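Local coordinates for protein polysaccharide deacetylase (Streptococcus pyogenes, PDB 6DQ3) that probably removes N-acetyl groups from the linkage unit that joins rhamnopolysaccharides to the streptococcal cell wall, as a zinc-dependent deacetylase of carbohydrate esterase family 4, at residues P6-Y14 and V194-S202; Y49-V57 and K93-N101. All coordinates share one frame; numbering follows the deposited sequence.

Interaction 1 (P6-Y14 and V194-S202); sequences PVKIPILMY and VTTNEGIAS
A single antiparallel bridge at the start of the first strand of the deacetylase barrel pairs Ile9 with Ala201, a hydrogen-bonded pair. Ile9 N gives a nearly straight bond to Ala201 O at 2.9 Å (163°), and Ala201 N returns one to Ile9 O at 3.0 Å, arriving from above the carbonyl plane. Two residues on, water 1 takes over: it accepts from Ile11 N at 2.9 Å and donates to Gly199 O at 2.7 Å, bridging the backbones where they separate.

Beside this bridge Ile11 reaches across with its CG1 branch. CG1 stands anti to the carbonyl carbon (chi1 -57°), and the extended branch ends with CD1 3.4 Å from Ala201 CB, tighter than usual for two carbons; the small methyl of alanine suits so close a neighbour. Ile200 lays its CG2 branch over the backbone of Ile9, 3.5 Å from Ile9 O, and near the Pro10 ring. In the family's distorted (β/α) barrel, strand 8-14 also runs parallel to strands 71-77 and 210-214, and backbone bonds from Pro10 to Met13 reach Trp73, Thr75 and Ile213.

Where strand 192-198 turns its corner, Met13, with CG anti to the backbone N (chi1 175°) and the chain extended at chi2, carries SD to 3.8 Å from Thr196 CG2, a pliable thioether against a methyl. The Thr196 side chain lies about 4 Å from a bound acetate and about 8 Å from a zinc ion.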
loop_
_atom_site.group_PDB
_atom_site.type_symbol
_atom_site.label_atom_id
_atom_site.label_comp_id
_atom_site.label_asym_id
_atom_site.label_seq_id
_atom_site.Cartn_x
_atom_site.Cartn_y
_atom_site.Cartn_z
ATOM N N PRO A 6 -0.007 -17.496 -15.682
ATOM C CA PRO A 6 0.300 -16.804 -14.422
ATOM C C PRO A 6 -0.768 -15.773 -14.084
ATOM O O PRO A 6 -1.220 -15.016 -14.947
ATOM C CB PRO A 6 1.655 -16.137 -14.697
ATOM C CG PRO A 6 2.255 -16.926 -15.817
ATOM C CD PRO A 6 1.086 -17.369 -16.666
ATOM N N VAL A 7 -1.166 -15.740 -12.812
ATOM C CA VAL A 7 -2.211 -14.807 -12.407
ATOM C C VAL A 7 -1.641 -13.394 -12.364
ATOM O O VAL A 7 -0.439 -13.181 -12.158
ATOM C CB VAL A 7 -2.822 -15.188 -11.043
ATOM C CG1 VAL A 7 -3.524 -16.532 -11.124
ATOM C CG2 VAL A 7 -1.754 -15.168 -9.959
ATOM N N LYS A 8 -2.522 -12.412 -12.549
ATOM C CA LYS A 8 -2.174 -11.004 -12.452
ATOM C C LYS A 8 -3.083 -10.333 -11.429
ATOM O O LYS A 8 -4.239 -10.729 -11.245
ATOM C CB LYS A 8 -2.290 -10.320 -13.815
ATOM C CG LYS A 8 -1.191 -10.727 -14.797
ATOM C CD LYS A 8 -1.500 -10.242 -16.205
ATOM C CE LYS A 8 -0.382 -10.608 -17.173
ATOM N NZ LYS A 8 -0.739 -10.238 -18.567
ATOM N N ILE A 9 -2.538 -9.336 -10.745
ATOM C CA ILE A 9 -3.249 -8.642 -9.676
ATOM C C ILE A 9 -2.981 -7.147 -9.797
ATOM O O ILE A 9 -1.818 -6.723 -9.715
ATOM C CB ILE A 9 -2.816 -9.152 -8.293
ATOM C CG1 ILE A 9 -3.187 -10.624 -8.107
ATOM C CG2 ILE A 9 -3.441 -8.306 -7.188
ATOM C CD1 ILE A 9 -2.689 -11.217 -6.800
ATOM N N PRO A 10 -4.007 -6.316 -9.993
ATOM C CA PRO A 10 -3.790 -4.864 -9.929
ATOM C C PRO A 10 -3.565 -4.419 -8.492
ATOM O O PRO A 10 -4.370 -4.706 -7.602
ATOM C CB PRO A 10 -5.083 -4.278 -10.512
ATOM C CG PRO A 10 -6.123 -5.330 -10.251
ATOM C CD PRO A 10 -5.402 -6.665 -10.327
ATOM N N ILE A 11 -2.453 -3.735 -8.269
ATOM C CA ILE A 11 -2.088 -3.212 -6.959
ATOM C C ILE A 11 -2.127 -1.694 -7.080
ATOM O O ILE A 11 -1.202 -1.083 -7.623
ATOM C CB ILE A 11 -0.707 -3.693 -6.506
ATOM C CG1 ILE A 11 -0.630 -5.220 -6.476
ATOM C CG2 ILE A 11 -0.377 -3.122 -5.130
ATOM C CD1 ILE A 11 0.781 -5.725 -6.258
ATOM N N LEU A 12 -3.199 -1.081 -6.585
ATOM C CA LEU A 12 -3.367 0.355 -6.719
ATOM C C LEU A 12 -2.537 1.079 -5.670
ATOM O O LEU A 12 -2.503 0.687 -4.500
ATOM C CB LEU A 12 -4.841 0.736 -6.582
ATOM C CG LEU A 12 -5.799 0.029 -7.546
ATOM C CD1 LEU A 12 -7.206 0.617 -7.404
ATOM C CD2 LEU A 12 -5.318 0.105 -8.980
ATOM N N MET A 13 -1.859 2.136 -6.104
ATOM C CA MET A 13 -1.023 2.943 -5.226
ATOM C C MET A 13 -1.666 4.313 -5.061
ATOM O O MET A 13 -1.624 5.142 -5.977
ATOM C CB MET A 13 0.397 3.079 -5.771
ATOM C CG MET A 13 1.264 4.023 -4.941
ATOM S SD MET A 13 2.972 4.134 -5.498
ATOM C CE MET A 13 2.751 4.637 -7.199
ATOM N N TYR A 14 -2.247 4.537 -3.887
ATOM C CA TYR A 14 -2.776 5.822 -3.452
ATOM C C TYR A 14 -1.778 6.501 -2.518
ATOM O O TYR A 14 -0.940 5.853 -1.893
ATOM C CB TYR A 14 -4.103 5.647 -2.699
ATOM C CG TYR A 14 -5.296 5.245 -3.528
ATOM C CD1 TYR A 14 -5.605 3.910 -3.725
ATOM C CD2 TYR A 14 -6.129 6.200 -4.092
ATOM C CE1 TYR A 14 -6.698 3.533 -4.478
ATOM C CE2 TYR A 14 -7.225 5.837 -4.843
ATOM C CZ TYR A 14 -7.505 4.502 -5.035
ATOM O OH TYR A 14 -8.596 4.136 -5.783
ATOM N N VAL A 194 6.597 -3.964 -2.787
ATOM C CA VAL A 194 5.959 -3.187 -3.842
ATOM C C VAL A 194 6.837 -2.000 -4.203
ATOM O O VAL A 194 7.453 -1.373 -3.335
ATOM C CB VAL A 194 4.539 -2.716 -3.452
ATOM C CG1 VAL A 194 3.619 -3.923 -3.320
ATOM C CG2 VAL A 194 4.549 -1.896 -2.182
ATOM N N THR A 195 6.873 -1.692 -5.493
ATOM C CA THR A 195 7.688 -0.646 -6.077
ATOM C C THR A 195 6.773 0.476 -6.568
ATOM O O THR A 195 5.564 0.477 -6.307
ATOM C CB THR A 195 8.512 -1.221 -7.226
ATOM O OG1 THR A 195 7.638 -1.459 -8.337
ATOM C CG2 THR A 195 9.179 -2.536 -6.815
ATOM N N THR A 196 7.347 1.418 -7.316
ATOM C CA THR A 196 6.557 2.388 -8.065
ATOM C C THR A 196 6.629 2.155 -9.574
ATOM O O THR A 196 6.253 3.039 -10.351
ATOM C CB THR A 196 6.976 3.826 -7.725
ATOM O OG1 THR A 196 8.359 4.041 -8.037
ATOM C CG2 THR A 196 6.735 4.123 -6.240
ATOM N N ASN A 197 7.118 0.986 -10.006
ATOM C CA ASN A 197 7.107 0.628 -11.421
ATOM C C ASN A 197 5.663 0.442 -11.885
ATOM O O ASN A 197 4.927 -0.372 -11.319
ATOM C CB ASN A 197 7.901 -0.658 -11.665
ATOM C CG ASN A 197 9.357 -0.552 -11.230
ATOM O OD1 ASN A 197 9.946 0.528 -11.223
ATOM N ND2 ASN A 197 9.945 -1.688 -10.873
ATOM N N GLU A 198 5.265 1.164 -12.932
ATOM C CA GLU A 198 3.865 1.187 -13.350
ATOM C C GLU A 198 3.455 -0.098 -14.068
ATOM O O GLU A 198 4.148 -0.570 -14.977
ATOM C CB GLU A 198 3.616 2.395 -14.257
ATOM C CG GLU A 198 2.188 2.556 -14.769
ATOM C CD GLU A 198 1.187 2.903 -13.676
ATOM O OE1 GLU A 198 1.593 3.448 -12.627
ATOM O OE2 GLU A 198 -0.012 2.624 -13.870
ATOM N N GLY A 199 2.322 -0.645 -13.663
ATOM C CA GLY A 199 1.716 -1.769 -14.353
ATOM C C GLY A 199 0.969 -2.671 -13.393
ATOM O O GLY A 199 1.051 -2.538 -12.172
ATOM N N ILE A 200 0.204 -3.597 -13.978
ATOM C CA ILE A 200 -0.403 -4.670 -13.199
ATOM C C ILE A 200 0.695 -5.611 -12.711
ATOM O O ILE A 200 1.745 -5.761 -13.349
ATOM C CB ILE A 200 -1.456 -5.415 -14.040
ATOM C CG1 ILE A 200 -2.507 -4.418 -14.539
ATOM C CG2 ILE A 200 -2.091 -6.530 -13.237
ATOM C CD1 ILE A 200 -3.525 -4.994 -15.506
ATOM N N ALA A 201 0.456 -6.251 -11.570
ATOM C CA ALA A 201 1.481 -7.057 -10.920
ATOM C C ALA A 201 1.325 -8.542 -11.239
ATOM O O ALA A 201 0.235 -9.029 -11.547
ATOM C CB ALA A 201 1.459 -6.864 -9.401
ATOM N N SER A 202 2.446 -9.256 -11.178
ATOM C CA SER A 202 2.448 -10.704 -11.326
ATOM C C SER A 202 3.716 -11.230 -10.667
ATOM O O SER A 202 4.637 -10.471 -10.362
ATOM C CB SER A 202 2.382 -11.125 -12.798
ATOM O OG SER A 202 3.530 -10.685 -13.497
HETATM O O HOH W 1 -0.124 -3.568 -9.966
#

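Interaction 2 (Y49-V57 and K93-N101); sequences YYFLSPEEV and KYDAKATNN
Charge and hydrogen bonding centre on Lys97, whose ammonium group reaches over to the chain at Phe51 and to Glu56. Its NZ donates to Phe51 O at 2.6 Å, nearly along the C=O axis, and to Glu56 OE1 at 3.2 Å, where the hydrogen bond is part of a salt bridge. A lysine suits the place because its long chain can fold: bends at chi3 (-62°) and chi4 (-93°) bring the amine back to a carbonyl that lies beside its own CB. The carboxylate is held on several sides. OE1 takes Lys97 NZ on its syn side and Ser53 N on its anti side, the latter at 3.0 Å; together these two would probably hold the carboxylate and favour its charged form. OE2 accepts an unusually short bond from Tyr50 OH, with Glu56 CD in the plane of the tyrosine ring at its edge. Glu56 N in turn donates to Ser53 OG, which completes a capping box at the start of helix 54-63.

A single water, water 2, adds a bridge between backbones by donating to both Leu52 O and Lys97 O.

Apolar contact is led by Phe51 and Ala96. The alanine methyl sits over the centre of one ring face, 3.6 Å from the centroid and 7° off the normal, a CH-pi contact for which a small side chain is well suited.

The Pro54 ring makes van der Waals contact with a hydroxyl, its CG 3.4 Å from Thr99 OG1, the two side chains crossing obliquely; the hydroxyl's own hydrogen bond is with Trp73 NE1.

Lys97 thus ties a capped helix N terminus to the loop between helix 81-93 and strand 98-102, the alpha-to-beta loop that leads into a strand of the deacetylase (β/α) barrel.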
loop_
_atom_site.group_PDB
_atom_site.type_symbol
_atom_site.label_atom_id
_atom_site.label_comp_id
_atom_site.label_asym_id
_atom_site.label_seq_id
_atom_site.Cartn_x
_atom_site.Cartn_y
_atom_site.Cartn_z
ATOM N N TYR A 49 -15.447 -6.565 -7.605
ATOM C CA TYR A 49 -14.068 -6.734 -7.179
ATOM C C TYR A 49 -13.995 -7.252 -5.746
ATOM O O TYR A 49 -14.768 -6.843 -4.875
ATOM C CB TYR A 49 -13.294 -5.419 -7.300
ATOM C CG TYR A 49 -12.575 -5.275 -8.623
ATOM C CD1 TYR A 49 -13.216 -4.723 -9.720
ATOM C CD2 TYR A 49 -11.263 -5.716 -8.783
ATOM C CE1 TYR A 49 -12.580 -4.598 -10.937
ATOM C CE2 TYR A 49 -10.610 -5.594 -10.004
ATOM C CZ TYR A 49 -11.276 -5.036 -11.078
ATOM O OH TYR A 49 -10.648 -4.910 -12.298
ATOM N N TYR A 50 -13.063 -8.177 -5.527
ATOM C CA TYR A 50 -12.690 -8.696 -4.216
ATOM C C TYR A 50 -11.450 -7.944 -3.746
ATOM O O TYR A 50 -10.452 -7.874 -4.469
ATOM C CB TYR A 50 -12.423 -10.204 -4.334
ATOM C CG TYR A 50 -12.063 -10.939 -3.063
ATOM C CD1 TYR A 50 -10.809 -10.799 -2.483
ATOM C CD2 TYR A 50 -12.964 -11.813 -2.468
ATOM C CE1 TYR A 50 -10.476 -11.482 -1.322
ATOM C CE2 TYR A 50 -12.639 -12.502 -1.314
ATOM C CZ TYR A 50 -11.395 -12.334 -0.744
ATOM O OH TYR A 50 -11.079 -13.024 0.405
ATOM N N PHE A 51 -11.522 -7.369 -2.548
ATOM C CA PHE A 51 -10.450 -6.531 -2.021
ATOM C C PHE A 51 -9.513 -7.372 -1.161
ATOM O O PHE A 51 -9.925 -7.920 -0.134
ATOM C CB PHE A 51 -11.037 -5.370 -1.217
ATOM C CG PHE A 51 -11.922 -4.468 -2.030
ATOM C CD1 PHE A 51 -11.371 -3.473 -2.819
ATOM C CD2 PHE A 51 -13.301 -4.609 -2.002
ATOM C CE1 PHE A 51 -12.172 -2.649 -3.580
ATOM C CE2 PHE A 51 -14.111 -3.779 -2.756
ATOM C CZ PHE A 51 -13.548 -2.801 -3.545
ATOM N N LEU A 52 -8.253 -7.455 -1.571
ATOM C CA LEU A 52 -7.319 -8.395 -0.975
ATOM C C LEU A 52 -6.549 -7.797 0.195
ATOM O O LEU A 52 -6.270 -6.597 0.238
ATOM C CB LEU A 52 -6.319 -8.873 -2.029
ATOM C CG LEU A 52 -6.889 -9.442 -3.325
ATOM C CD1 LEU A 52 -5.821 -9.404 -4.412
ATOM C CD2 LEU A 52 -7.396 -10.852 -3.094
ATOM N N SER A 53 -6.195 -8.671 1.152
ATOM C CA SER A 53 -5.195 -8.393 2.172
ATOM C C SER A 53 -3.813 -8.799 1.672
ATOM O O SER A 53 -3.692 -9.563 0.707
ATOM C CB SER A 53 -5.516 -9.166 3.445
ATOM O OG SER A 53 -5.228 -10.543 3.261
ATOM N N PRO A 54 -2.741 -8.321 2.319
ATOM C CA PRO A 54 -1.393 -8.773 1.918
ATOM C C PRO A 54 -1.244 -10.290 1.920
ATOM O O PRO A 54 -0.666 -10.859 0.985
ATOM C CB PRO A 54 -0.474 -8.107 2.956
ATOM C CG PRO A 54 -1.245 -6.896 3.435
ATOM C CD PRO A 54 -2.699 -7.318 3.404
ATOM N N GLU A 55 -1.754 -10.957 2.957
ATOM C CA GLU A 55 -1.664 -12.410 3.038
ATOM C C GLU A 55 -2.313 -13.077 1.829
ATOM O O GLU A 55 -1.813 -14.093 1.327
ATOM C CB GLU A 55 -2.318 -12.886 4.336
ATOM C CG GLU A 55 -1.528 -12.600 5.620
ATOM C CD GLU A 55 -1.640 -11.166 6.134
ATOM O OE1 GLU A 55 -2.526 -10.407 5.683
ATOM O OE2 GLU A 55 -0.832 -10.798 7.011
ATOM N N GLU A 56 -3.427 -12.524 1.346
ATOM C CA GLU A 56 -4.120 -13.118 0.211
ATOM C C GLU A 56 -3.348 -12.895 -1.083
ATOM O O GLU A 56 -3.304 -13.780 -1.946
ATOM C CB GLU A 56 -5.531 -12.543 0.120
ATOM C CG GLU A 56 -6.450 -13.037 1.231
ATOM C CD GLU A 56 -7.803 -12.343 1.230
ATOM O OE1 GLU A 56 -7.846 -11.117 0.997
ATOM O OE2 GLU A 56 -8.819 -13.025 1.467
ATOM N N VAL A 57 -2.724 -11.727 -1.231
ATOM C CA VAL A 57 -1.886 -11.482 -2.402
ATOM C C VAL A 57 -0.757 -12.504 -2.462
ATOM O O VAL A 57 -0.477 -13.089 -3.518
ATOM C CB VAL A 57 -1.343 -10.043 -2.381
ATOM C CG1 VAL A 57 -0.318 -9.853 -3.480
ATOM C CG2 VAL A 57 -2.487 -9.043 -2.512
ATOM N N LYS A 93 -17.522 2.176 4.084
ATOM C CA LYS A 93 -18.788 2.336 3.375
ATOM C C LYS A 93 -18.976 1.253 2.324
ATOM O O LYS A 93 -20.077 0.718 2.162
ATOM C CB LYS A 93 -18.835 3.725 2.736
ATOM C CG LYS A 93 -19.966 3.958 1.752
ATOM C CD LYS A 93 -19.967 5.411 1.265
ATOM C CE LYS A 93 -21.095 5.674 0.274
ATOM N NZ LYS A 93 -21.053 7.065 -0.265
ATOM N N TYR A 94 -17.909 0.902 1.613
ATOM C CA TYR A 94 -17.979 -0.087 0.548
ATOM C C TYR A 94 -17.482 -1.457 0.986
ATOM O O TYR A 94 -17.316 -2.345 0.143
ATOM C CB TYR A 94 -17.206 0.425 -0.669
ATOM C CG TYR A 94 -17.922 1.602 -1.308
ATOM C CD1 TYR A 94 -19.058 1.398 -2.081
ATOM C CD2 TYR A 94 -17.504 2.911 -1.086
ATOM C CE1 TYR A 94 -19.738 2.458 -2.653
ATOM C CE2 TYR A 94 -18.183 3.984 -1.658
ATOM C CZ TYR A 94 -19.299 3.746 -2.439
ATOM O OH TYR A 94 -19.993 4.796 -3.011
ATOM N N ASP A 95 -17.288 -1.663 2.287
ATOM C CA ASP A 95 -16.840 -2.946 2.819
ATOM C C ASP A 95 -15.579 -3.409 2.093
ATOM O O ASP A 95 -15.453 -4.563 1.676
ATOM C CB ASP A 95 -17.946 -4.000 2.715
ATOM C CG ASP A 95 -17.620 -5.268 3.491
ATOM O OD1 ASP A 95 -16.782 -5.202 4.415
ATOM O OD2 ASP A 95 -18.196 -6.332 3.174
ATOM N N ALA A 96 -14.641 -2.483 1.931
ATOM C CA ALA A 96 -13.398 -2.738 1.220
ATOM C C ALA A 96 -12.241 -2.848 2.206
ATOM O O ALA A 96 -12.228 -2.200 3.254
ATOM C CB ALA A 96 -13.115 -1.628 0.200
ATOM N N LYS A 97 -11.269 -3.685 1.860
ATOM C CA LYS A 97 -10.041 -3.826 2.627
ATOM C C LYS A 97 -8.933 -3.036 1.938
ATOM O O LYS A 97 -8.940 -2.867 0.716
ATOM C CB LYS A 97 -9.648 -5.300 2.764
ATOM C CG LYS A 97 -10.795 -6.211 3.211
ATOM C CD LYS A 97 -10.299 -7.549 3.781
ATOM C CE LYS A 97 -9.522 -8.365 2.750
ATOM N NZ LYS A 97 -10.351 -9.340 1.984
ATOM N N ALA A 98 -7.996 -2.525 2.735
ATOM C CA ALA A 98 -6.864 -1.795 2.177
ATOM C C ALA A 98 -5.667 -1.887 3.111
ATOM O O ALA A 98 -5.798 -2.188 4.300
ATOM C CB ALA A 98 -7.216 -0.324 1.916
ATOM N N THR A 99 -4.487 -1.617 2.551
ATOM C CA THR A 99 -3.225 -1.695 3.268
ATOM C C THR A 99 -2.569 -0.326 3.287
ATOM O O THR A 99 -2.521 0.361 2.263
ATOM C CB THR A 99 -2.254 -2.693 2.605
ATOM O OG1 THR A 99 -2.792 -4.013 2.675
ATOM C CG2 THR A 99 -0.890 -2.661 3.293
ATOM N N ASN A 100 -2.053 0.070 4.444
ATOM C CA ASN A 100 -1.230 1.266 4.534
ATOM C C ASN A 100 0.195 0.890 4.925
ATOM O O ASN A 100 0.411 0.165 5.902
ATOM C CB ASN A 100 -1.785 2.271 5.540
ATOM C CG ASN A 100 -1.135 3.629 5.398
ATOM O OD1 ASN A 100 0.056 3.788 5.668
ATOM N ND2 ASN A 100 -1.906 4.611 4.949
ATOM N N ASN A 101 1.158 1.401 4.171
ATOM C CA ASN A 101 2.571 1.141 4.414
ATOM C C ASN A 101 3.133 2.240 5.305
ATOM O O ASN A 101 3.193 3.408 4.903
ATOM C CB ASN A 101 3.277 1.039 3.070
ATOM C CG ASN A 101 2.677 -0.061 2.210
ATOM O OD1 ASN A 101 2.515 -1.188 2.675
ATOM N ND2 ASN A 101 2.306 0.266 0.977
HETATM O O HOH W 2 -7.209 -4.242 -0.833
#

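From the N terminus the chain first lays down strand 8-14, then helix 34-46, and reaches 49-57. Interaction 2 closes a loop of 35 residues that holds strand 71-77 and helix 81-93, returning at 93-101 to the entry of strand 98-102. The chain then runs through the later strands and helices before 194-202 comes back to 6-14, where interaction 1 closes a loop of 179 residues. Interaction 2 is therefore nested inside interaction 1. Strand 71-77 pairs with strands 8-14, 50-51 and 98-102, placing both contacts on one sheet. Their centres are about 14 Å apart, and they meet where Ile9 CG2 packs 3.8 Å from Leu52 CD1.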